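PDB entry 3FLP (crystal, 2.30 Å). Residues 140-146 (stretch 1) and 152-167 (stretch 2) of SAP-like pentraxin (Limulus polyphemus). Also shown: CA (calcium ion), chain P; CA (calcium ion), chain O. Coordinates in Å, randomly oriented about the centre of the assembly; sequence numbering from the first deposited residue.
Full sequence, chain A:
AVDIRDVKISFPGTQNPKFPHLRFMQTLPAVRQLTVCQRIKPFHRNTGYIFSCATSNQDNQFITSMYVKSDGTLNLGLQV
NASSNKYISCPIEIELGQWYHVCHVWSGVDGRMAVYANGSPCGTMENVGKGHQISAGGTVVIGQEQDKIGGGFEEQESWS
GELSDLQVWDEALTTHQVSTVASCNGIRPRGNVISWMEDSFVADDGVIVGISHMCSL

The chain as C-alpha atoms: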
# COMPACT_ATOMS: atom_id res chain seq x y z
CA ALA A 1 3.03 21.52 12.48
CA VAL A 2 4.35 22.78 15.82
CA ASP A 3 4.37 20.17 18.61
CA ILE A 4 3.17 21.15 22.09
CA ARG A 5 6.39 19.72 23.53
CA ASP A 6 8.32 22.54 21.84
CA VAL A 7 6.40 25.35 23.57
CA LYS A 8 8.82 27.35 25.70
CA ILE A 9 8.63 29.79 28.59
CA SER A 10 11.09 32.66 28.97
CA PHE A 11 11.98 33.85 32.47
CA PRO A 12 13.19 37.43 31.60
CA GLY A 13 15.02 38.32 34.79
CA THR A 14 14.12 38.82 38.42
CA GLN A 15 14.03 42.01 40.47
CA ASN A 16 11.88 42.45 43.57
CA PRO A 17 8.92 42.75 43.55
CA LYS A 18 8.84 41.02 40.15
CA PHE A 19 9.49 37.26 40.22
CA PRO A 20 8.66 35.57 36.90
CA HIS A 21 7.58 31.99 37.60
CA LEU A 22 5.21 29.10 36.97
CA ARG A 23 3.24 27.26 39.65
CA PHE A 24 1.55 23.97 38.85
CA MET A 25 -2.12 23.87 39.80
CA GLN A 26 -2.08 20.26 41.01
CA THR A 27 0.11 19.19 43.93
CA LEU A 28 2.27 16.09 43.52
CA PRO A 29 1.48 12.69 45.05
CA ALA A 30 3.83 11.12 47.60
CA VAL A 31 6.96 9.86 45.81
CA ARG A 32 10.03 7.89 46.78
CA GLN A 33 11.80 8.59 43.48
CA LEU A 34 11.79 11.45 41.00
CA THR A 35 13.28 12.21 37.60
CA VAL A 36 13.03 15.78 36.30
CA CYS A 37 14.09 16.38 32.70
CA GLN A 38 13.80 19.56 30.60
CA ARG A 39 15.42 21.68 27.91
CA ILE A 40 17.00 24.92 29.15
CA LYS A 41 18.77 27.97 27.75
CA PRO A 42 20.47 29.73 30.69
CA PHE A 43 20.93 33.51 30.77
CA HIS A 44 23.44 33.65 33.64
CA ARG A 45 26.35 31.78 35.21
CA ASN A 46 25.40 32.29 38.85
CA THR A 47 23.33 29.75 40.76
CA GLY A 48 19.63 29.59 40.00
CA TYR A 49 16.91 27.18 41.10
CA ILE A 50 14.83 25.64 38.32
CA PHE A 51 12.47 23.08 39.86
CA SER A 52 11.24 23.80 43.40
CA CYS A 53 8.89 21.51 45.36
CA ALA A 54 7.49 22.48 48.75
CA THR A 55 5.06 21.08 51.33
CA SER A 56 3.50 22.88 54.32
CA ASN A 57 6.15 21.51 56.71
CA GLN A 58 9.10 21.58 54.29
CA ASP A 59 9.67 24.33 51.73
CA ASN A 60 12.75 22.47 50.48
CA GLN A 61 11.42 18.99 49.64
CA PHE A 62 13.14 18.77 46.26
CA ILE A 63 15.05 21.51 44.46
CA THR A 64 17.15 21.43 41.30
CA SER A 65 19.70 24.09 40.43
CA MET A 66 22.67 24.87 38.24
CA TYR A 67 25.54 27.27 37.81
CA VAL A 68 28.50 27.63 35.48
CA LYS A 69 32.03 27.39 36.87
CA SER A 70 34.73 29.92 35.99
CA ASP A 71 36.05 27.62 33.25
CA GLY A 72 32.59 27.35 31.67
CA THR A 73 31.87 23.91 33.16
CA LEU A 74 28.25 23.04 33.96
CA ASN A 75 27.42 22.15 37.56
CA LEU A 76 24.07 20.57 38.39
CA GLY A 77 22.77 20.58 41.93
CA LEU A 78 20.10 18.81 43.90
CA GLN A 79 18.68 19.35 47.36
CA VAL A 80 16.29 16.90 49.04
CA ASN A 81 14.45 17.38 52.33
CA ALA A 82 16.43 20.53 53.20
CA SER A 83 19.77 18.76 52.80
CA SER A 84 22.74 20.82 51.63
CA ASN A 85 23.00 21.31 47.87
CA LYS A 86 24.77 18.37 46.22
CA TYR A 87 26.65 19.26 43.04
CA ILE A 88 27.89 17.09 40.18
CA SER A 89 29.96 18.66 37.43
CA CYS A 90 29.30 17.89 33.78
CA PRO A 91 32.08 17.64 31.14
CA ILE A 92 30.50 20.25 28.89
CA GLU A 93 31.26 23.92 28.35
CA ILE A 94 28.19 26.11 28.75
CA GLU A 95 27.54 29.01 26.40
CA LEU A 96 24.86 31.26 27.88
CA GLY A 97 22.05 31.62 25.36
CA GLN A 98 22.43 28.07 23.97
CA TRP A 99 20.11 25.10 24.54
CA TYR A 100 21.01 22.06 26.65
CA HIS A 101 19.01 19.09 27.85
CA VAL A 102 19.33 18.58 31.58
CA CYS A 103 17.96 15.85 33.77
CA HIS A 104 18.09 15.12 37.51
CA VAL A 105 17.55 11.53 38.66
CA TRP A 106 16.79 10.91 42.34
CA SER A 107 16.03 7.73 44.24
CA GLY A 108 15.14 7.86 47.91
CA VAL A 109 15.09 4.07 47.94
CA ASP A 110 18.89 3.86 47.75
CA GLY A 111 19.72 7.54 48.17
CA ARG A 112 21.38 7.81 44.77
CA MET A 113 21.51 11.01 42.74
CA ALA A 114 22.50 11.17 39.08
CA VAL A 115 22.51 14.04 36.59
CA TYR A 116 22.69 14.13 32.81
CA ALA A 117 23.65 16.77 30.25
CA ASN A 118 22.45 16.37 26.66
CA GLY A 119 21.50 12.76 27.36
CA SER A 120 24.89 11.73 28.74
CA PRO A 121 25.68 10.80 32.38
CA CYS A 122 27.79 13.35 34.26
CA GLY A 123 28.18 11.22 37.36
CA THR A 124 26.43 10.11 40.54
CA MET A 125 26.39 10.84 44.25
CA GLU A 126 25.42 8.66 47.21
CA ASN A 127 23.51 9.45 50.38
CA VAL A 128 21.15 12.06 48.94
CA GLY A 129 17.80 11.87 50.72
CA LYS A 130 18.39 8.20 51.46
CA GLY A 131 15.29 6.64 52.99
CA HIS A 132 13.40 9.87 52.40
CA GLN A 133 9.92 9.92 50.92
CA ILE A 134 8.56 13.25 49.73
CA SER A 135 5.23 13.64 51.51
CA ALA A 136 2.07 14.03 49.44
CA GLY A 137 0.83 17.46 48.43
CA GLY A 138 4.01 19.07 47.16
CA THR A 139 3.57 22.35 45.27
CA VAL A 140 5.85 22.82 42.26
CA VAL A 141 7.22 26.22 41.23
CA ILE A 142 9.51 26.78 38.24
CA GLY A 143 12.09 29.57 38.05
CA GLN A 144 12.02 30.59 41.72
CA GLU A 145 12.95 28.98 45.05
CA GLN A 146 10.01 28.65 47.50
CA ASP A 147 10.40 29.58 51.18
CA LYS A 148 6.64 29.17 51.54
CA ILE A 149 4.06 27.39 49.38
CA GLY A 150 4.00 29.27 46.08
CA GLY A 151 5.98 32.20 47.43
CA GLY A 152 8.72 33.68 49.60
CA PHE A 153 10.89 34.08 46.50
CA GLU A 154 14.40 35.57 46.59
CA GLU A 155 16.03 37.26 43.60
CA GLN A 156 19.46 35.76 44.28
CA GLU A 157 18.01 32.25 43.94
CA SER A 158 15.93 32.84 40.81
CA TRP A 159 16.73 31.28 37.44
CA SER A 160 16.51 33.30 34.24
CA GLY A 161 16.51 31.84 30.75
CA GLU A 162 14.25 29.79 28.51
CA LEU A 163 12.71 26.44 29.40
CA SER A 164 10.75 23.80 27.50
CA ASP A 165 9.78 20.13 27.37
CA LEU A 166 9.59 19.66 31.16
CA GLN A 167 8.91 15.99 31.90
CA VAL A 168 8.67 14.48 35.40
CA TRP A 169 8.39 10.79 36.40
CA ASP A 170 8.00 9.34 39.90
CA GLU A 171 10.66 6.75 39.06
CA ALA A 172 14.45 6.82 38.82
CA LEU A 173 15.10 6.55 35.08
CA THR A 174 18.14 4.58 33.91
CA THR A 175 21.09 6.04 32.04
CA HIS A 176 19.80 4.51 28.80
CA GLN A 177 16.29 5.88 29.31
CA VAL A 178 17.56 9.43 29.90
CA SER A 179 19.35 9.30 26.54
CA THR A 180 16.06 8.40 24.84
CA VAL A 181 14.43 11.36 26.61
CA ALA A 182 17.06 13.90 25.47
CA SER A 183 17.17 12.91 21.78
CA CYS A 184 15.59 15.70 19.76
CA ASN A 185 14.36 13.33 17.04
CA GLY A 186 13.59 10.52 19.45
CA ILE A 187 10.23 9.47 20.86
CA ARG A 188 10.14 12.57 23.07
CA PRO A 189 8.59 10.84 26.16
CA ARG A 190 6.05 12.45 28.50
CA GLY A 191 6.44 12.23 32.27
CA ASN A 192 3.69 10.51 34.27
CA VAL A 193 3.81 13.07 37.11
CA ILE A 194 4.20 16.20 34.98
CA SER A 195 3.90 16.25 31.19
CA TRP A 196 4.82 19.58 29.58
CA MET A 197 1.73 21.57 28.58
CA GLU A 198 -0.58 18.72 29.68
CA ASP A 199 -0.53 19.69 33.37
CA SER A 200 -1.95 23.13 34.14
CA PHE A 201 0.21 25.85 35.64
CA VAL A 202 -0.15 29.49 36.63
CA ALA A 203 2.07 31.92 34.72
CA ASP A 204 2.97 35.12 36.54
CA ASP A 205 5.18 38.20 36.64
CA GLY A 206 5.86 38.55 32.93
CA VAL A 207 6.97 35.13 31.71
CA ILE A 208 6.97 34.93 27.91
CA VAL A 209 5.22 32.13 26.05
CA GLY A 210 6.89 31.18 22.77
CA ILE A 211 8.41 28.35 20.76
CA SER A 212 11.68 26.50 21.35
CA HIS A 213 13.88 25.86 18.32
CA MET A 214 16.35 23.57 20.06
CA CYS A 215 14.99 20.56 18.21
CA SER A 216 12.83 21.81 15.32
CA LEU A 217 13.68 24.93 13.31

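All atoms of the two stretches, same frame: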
# COMPACT_ATOMS: atom_id res chain seq x y z
N VAL A 140 4.71 22.59 43.13
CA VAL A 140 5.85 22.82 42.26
C VAL A 140 5.88 24.22 41.64
O VAL A 140 4.90 24.68 41.04
CB VAL A 140 5.90 21.80 41.08
CG1 VAL A 140 7.05 22.15 40.13
CG2 VAL A 140 6.08 20.39 41.62
N VAL A 141 7.02 24.90 41.80
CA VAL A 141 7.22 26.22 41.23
C VAL A 141 8.45 26.14 40.33
O VAL A 141 9.44 25.48 40.69
CB VAL A 141 7.48 27.30 42.31
CG1 VAL A 141 8.13 28.52 41.67
CG2 VAL A 141 6.17 27.72 42.96
N ILE A 142 8.39 26.79 39.17
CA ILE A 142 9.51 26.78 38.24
C ILE A 142 10.11 28.19 38.12
O ILE A 142 9.38 29.17 37.95
CB ILE A 142 9.08 26.33 36.82
CG1 ILE A 142 8.41 24.95 36.89
CG2 ILE A 142 10.28 26.28 35.89
CD1 ILE A 142 9.32 23.84 37.34
N GLY A 143 11.43 28.28 38.21
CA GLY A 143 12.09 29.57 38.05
C GLY A 143 12.39 30.35 39.32
O GLY A 143 13.14 31.33 39.28
N GLN A 144 11.79 29.93 40.44
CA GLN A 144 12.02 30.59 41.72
C GLN A 144 12.15 29.52 42.80
O GLN A 144 11.71 28.39 42.62
CB GLN A 144 10.85 31.54 42.07
CG GLN A 144 10.55 32.67 41.09
CD GLN A 144 11.68 33.71 40.98
OE1 GLN A 144 12.47 33.89 41.90
NE2 GLN A 144 11.72 34.40 39.86
N GLU A 145 12.76 29.89 43.93
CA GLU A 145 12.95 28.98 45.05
C GLU A 145 11.90 29.35 46.11
O GLU A 145 11.86 30.49 46.57
CB GLU A 145 14.37 29.18 45.61
CG GLU A 145 14.99 27.98 46.34
CD GLU A 145 14.43 27.77 47.73
OE1 GLU A 145 14.45 28.73 48.54
OE2 GLU A 145 13.97 26.64 48.02
N GLN A 146 11.05 28.39 46.49
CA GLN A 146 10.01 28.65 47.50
C GLN A 146 10.50 28.59 48.94
O GLN A 146 11.24 27.68 49.32
CB GLN A 146 8.87 27.64 47.37
CG GLN A 146 8.17 27.56 46.02
CD GLN A 146 7.24 26.35 45.93
OE1 GLN A 146 6.11 26.38 46.42
NE2 GLN A 146 7.73 25.27 45.32
N GLY A 152 7.51 33.45 48.82
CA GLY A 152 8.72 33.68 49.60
C GLY A 152 9.95 33.61 48.71
O GLY A 152 11.00 33.13 49.12
N PHE A 153 9.81 34.10 47.48
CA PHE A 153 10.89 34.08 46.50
C PHE A 153 12.02 35.06 46.82
O PHE A 153 11.79 36.09 47.46
CB PHE A 153 10.36 34.40 45.10
CG PHE A 153 9.22 33.51 44.66
CD1 PHE A 153 9.25 32.14 44.92
CD2 PHE A 153 8.13 34.04 43.98
CE1 PHE A 153 8.20 31.32 44.51
CE2 PHE A 153 7.08 33.22 43.57
CZ PHE A 153 7.11 31.86 43.84
N GLU A 154 13.22 34.73 46.37
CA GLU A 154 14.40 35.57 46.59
C GLU A 154 15.12 35.74 45.26
O GLU A 154 15.46 34.76 44.59
CB GLU A 154 15.34 34.93 47.61
CG GLU A 154 14.78 34.92 49.02
CD GLU A 154 15.72 34.26 50.02
OE1 GLU A 154 15.85 33.01 49.99
OE2 GLU A 154 16.32 34.99 50.83
N GLU A 155 15.38 36.99 44.88
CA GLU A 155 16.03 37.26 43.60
C GLU A 155 17.37 36.58 43.38
O GLU A 155 17.68 36.18 42.26
CB GLU A 155 16.16 38.78 43.37
CG GLU A 155 16.80 39.58 44.50
CD GLU A 155 16.79 41.09 44.25
OE1 GLU A 155 15.69 41.67 44.06
OE2 GLU A 155 17.88 41.71 44.24
N GLN A 156 18.17 36.42 44.43
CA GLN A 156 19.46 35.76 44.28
C GLN A 156 19.37 34.25 44.05
O GLN A 156 20.38 33.61 43.76
CB GLN A 156 20.36 36.07 45.47
CG GLN A 156 20.89 37.51 45.47
CD GLN A 156 21.93 37.76 46.56
OE1 GLN A 156 21.64 37.65 47.76
NE2 GLN A 156 23.15 38.09 46.14
N GLU A 157 18.18 33.69 44.16
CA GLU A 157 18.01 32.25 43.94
C GLU A 157 17.14 31.96 42.72
O GLU A 157 16.84 30.80 42.42
CB GLU A 157 17.41 31.60 45.19
CG GLU A 157 18.29 31.75 46.43
CD GLU A 157 17.65 31.19 47.69
OE1 GLU A 157 16.47 31.49 47.94
OE2 GLU A 157 18.32 30.45 48.44
N SER A 158 16.75 33.01 41.99
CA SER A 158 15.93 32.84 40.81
C SER A 158 16.75 32.33 39.63
O SER A 158 17.98 32.43 39.61
CB SER A 158 15.26 34.17 40.42
OG SER A 158 16.21 35.07 39.88
N TRP A 159 16.06 31.78 38.63
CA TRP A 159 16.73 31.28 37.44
C TRP A 159 16.13 31.97 36.23
O TRP A 159 14.92 31.91 36.02
CB TRP A 159 16.53 29.77 37.30
CG TRP A 159 17.33 29.18 36.17
CD1 TRP A 159 18.64 28.79 36.21
CD2 TRP A 159 16.88 28.95 34.83
NE1 TRP A 159 19.04 28.33 34.99
CE2 TRP A 159 17.98 28.41 34.12
CE3 TRP A 159 15.66 29.14 34.17
CZ2 TRP A 159 17.89 28.06 32.76
CZ3 TRP A 159 15.58 28.78 32.82
CH2 TRP A 159 16.69 28.25 32.13
N SER A 160 16.97 32.62 35.44
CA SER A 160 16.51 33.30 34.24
C SER A 160 17.00 32.56 33.00
O SER A 160 18.12 32.04 32.98
CB SER A 160 17.00 34.75 34.23
OG SER A 160 16.39 35.49 35.27
N GLY A 161 16.16 32.52 31.98
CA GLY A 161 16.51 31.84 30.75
C GLY A 161 15.25 31.30 30.11
O GLY A 161 14.15 31.73 30.45
N GLU A 162 15.40 30.37 29.18
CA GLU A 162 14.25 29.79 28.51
C GLU A 162 14.16 28.31 28.87
O GLU A 162 15.17 27.62 29.03
CB GLU A 162 14.38 29.98 26.99
CG GLU A 162 14.50 31.46 26.61
CD GLU A 162 14.76 31.71 25.14
OE1 GLU A 162 14.96 30.75 24.37
OE2 GLU A 162 14.77 32.89 24.73
N LEU A 163 12.93 27.82 29.02
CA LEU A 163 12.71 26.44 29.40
C LEU A 163 11.60 25.80 28.58
O LEU A 163 10.61 26.45 28.24
CB LEU A 163 12.38 26.37 30.90
CG LEU A 163 12.17 25.01 31.55
CD1 LEU A 163 12.51 25.10 33.04
CD2 LEU A 163 10.73 24.55 31.34
N SER A 164 11.77 24.52 28.25
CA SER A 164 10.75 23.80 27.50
C SER A 164 10.87 22.30 27.69
O SER A 164 11.87 21.80 28.22
CB SER A 164 10.80 24.15 26.02
OG SER A 164 11.70 23.32 25.33
N ASP A 165 9.82 21.58 27.30
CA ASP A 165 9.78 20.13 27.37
C ASP A 165 10.07 19.57 28.77
O ASP A 165 10.88 18.66 28.93
CB ASP A 165 10.77 19.55 26.36
CG ASP A 165 10.33 18.21 25.79
OD1 ASP A 165 9.36 17.61 26.30
OD2 ASP A 165 10.98 17.76 24.82
N LEU A 166 9.41 20.13 29.79
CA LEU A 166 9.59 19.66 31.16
C LEU A 166 8.82 18.36 31.34
O LEU A 166 7.60 18.32 31.16
CB LEU A 166 9.07 20.70 32.17
CG LEU A 166 8.94 20.24 33.63
CD1 LEU A 166 10.34 20.00 34.23
CD2 LEU A 166 8.18 21.30 34.42
N GLN A 167 9.53 17.30 31.70
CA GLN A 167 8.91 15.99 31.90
C GLN A 167 9.37 15.43 33.25
O GLN A 167 10.56 15.36 33.53
CB GLN A 167 9.33 15.04 30.77
CG GLN A 167 9.12 15.59 29.36
CD GLN A 167 7.66 15.84 29.01
OE1 GLN A 167 6.75 15.35 29.67
NE2 GLN A 167 7.44 16.60 27.95
CA CA P . 14.79 31.02 49.54
CA CA O . 13.34 27.49 50.42
O HOH W 1 13.47 32.69 44.17
O HOH W 2 13.24 32.05 48.08
O HOH W 3 16.74 30.06 50.45
O HOH W 4 15.52 27.87 51.21

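How do the two backbones meet? Stretch 1 leaves its strand after I142 and continues as a loop, while stretch 2 runs from a loop through a 3-10 segment, 155-157, into a strand beginning at G161. The CA atoms of Q144 and S158 come within 4.6 Å. One direct hydrogen bond links the stretches: W159 N donates to G143 O at 3.0 Å, nearly straight at 166°. The same oxygen receives a CA-H...O contact from S158, with S158 CA 3.5 Å from G143 O. G143 has a positive phi, and a CB there would be jammed against the preceding carbonyl oxygen.

What joins the loops where direct hydrogen bonds are lacking? Water 1 accepts from E145 N (2.9 Å to the water oxygen) and E154 N (3.0 Å) and donates to Q144 OE1 (2.8 Å). Water 2 donates to both E145 O (2.6 Å) and G152 O (2.7 Å), bridging two carbonyls that cannot bond each other.

Why do so many carboxylates gather here? Calcium pays for their proximity. The chain P ion binds E145 OE1 at 2.5 Å, E154 OE1 at 2.3 Å and E157 OE1 at 2.4 Å, so both stretches supply ligands; water 2 also binds it. E145 OE1 is shared with the chain O ion, again at 2.5 Å, where E145 OE2 and Q146 O also coordinate. This one carboxylate therefore bridges both metals.

Where is the apolar packing? F153 lies against stretch 1, with Q144 CB over one ring face, 3.6 Å from the F153 ring centroid, and E145 O and Q146 CG near its edge. Farther along, I142 points toward the other strand and reaches two leucines: I142 CG2 lies 3.8 Å from L163 CD1, and I142 CD1 4.0 Å from L166 CD2.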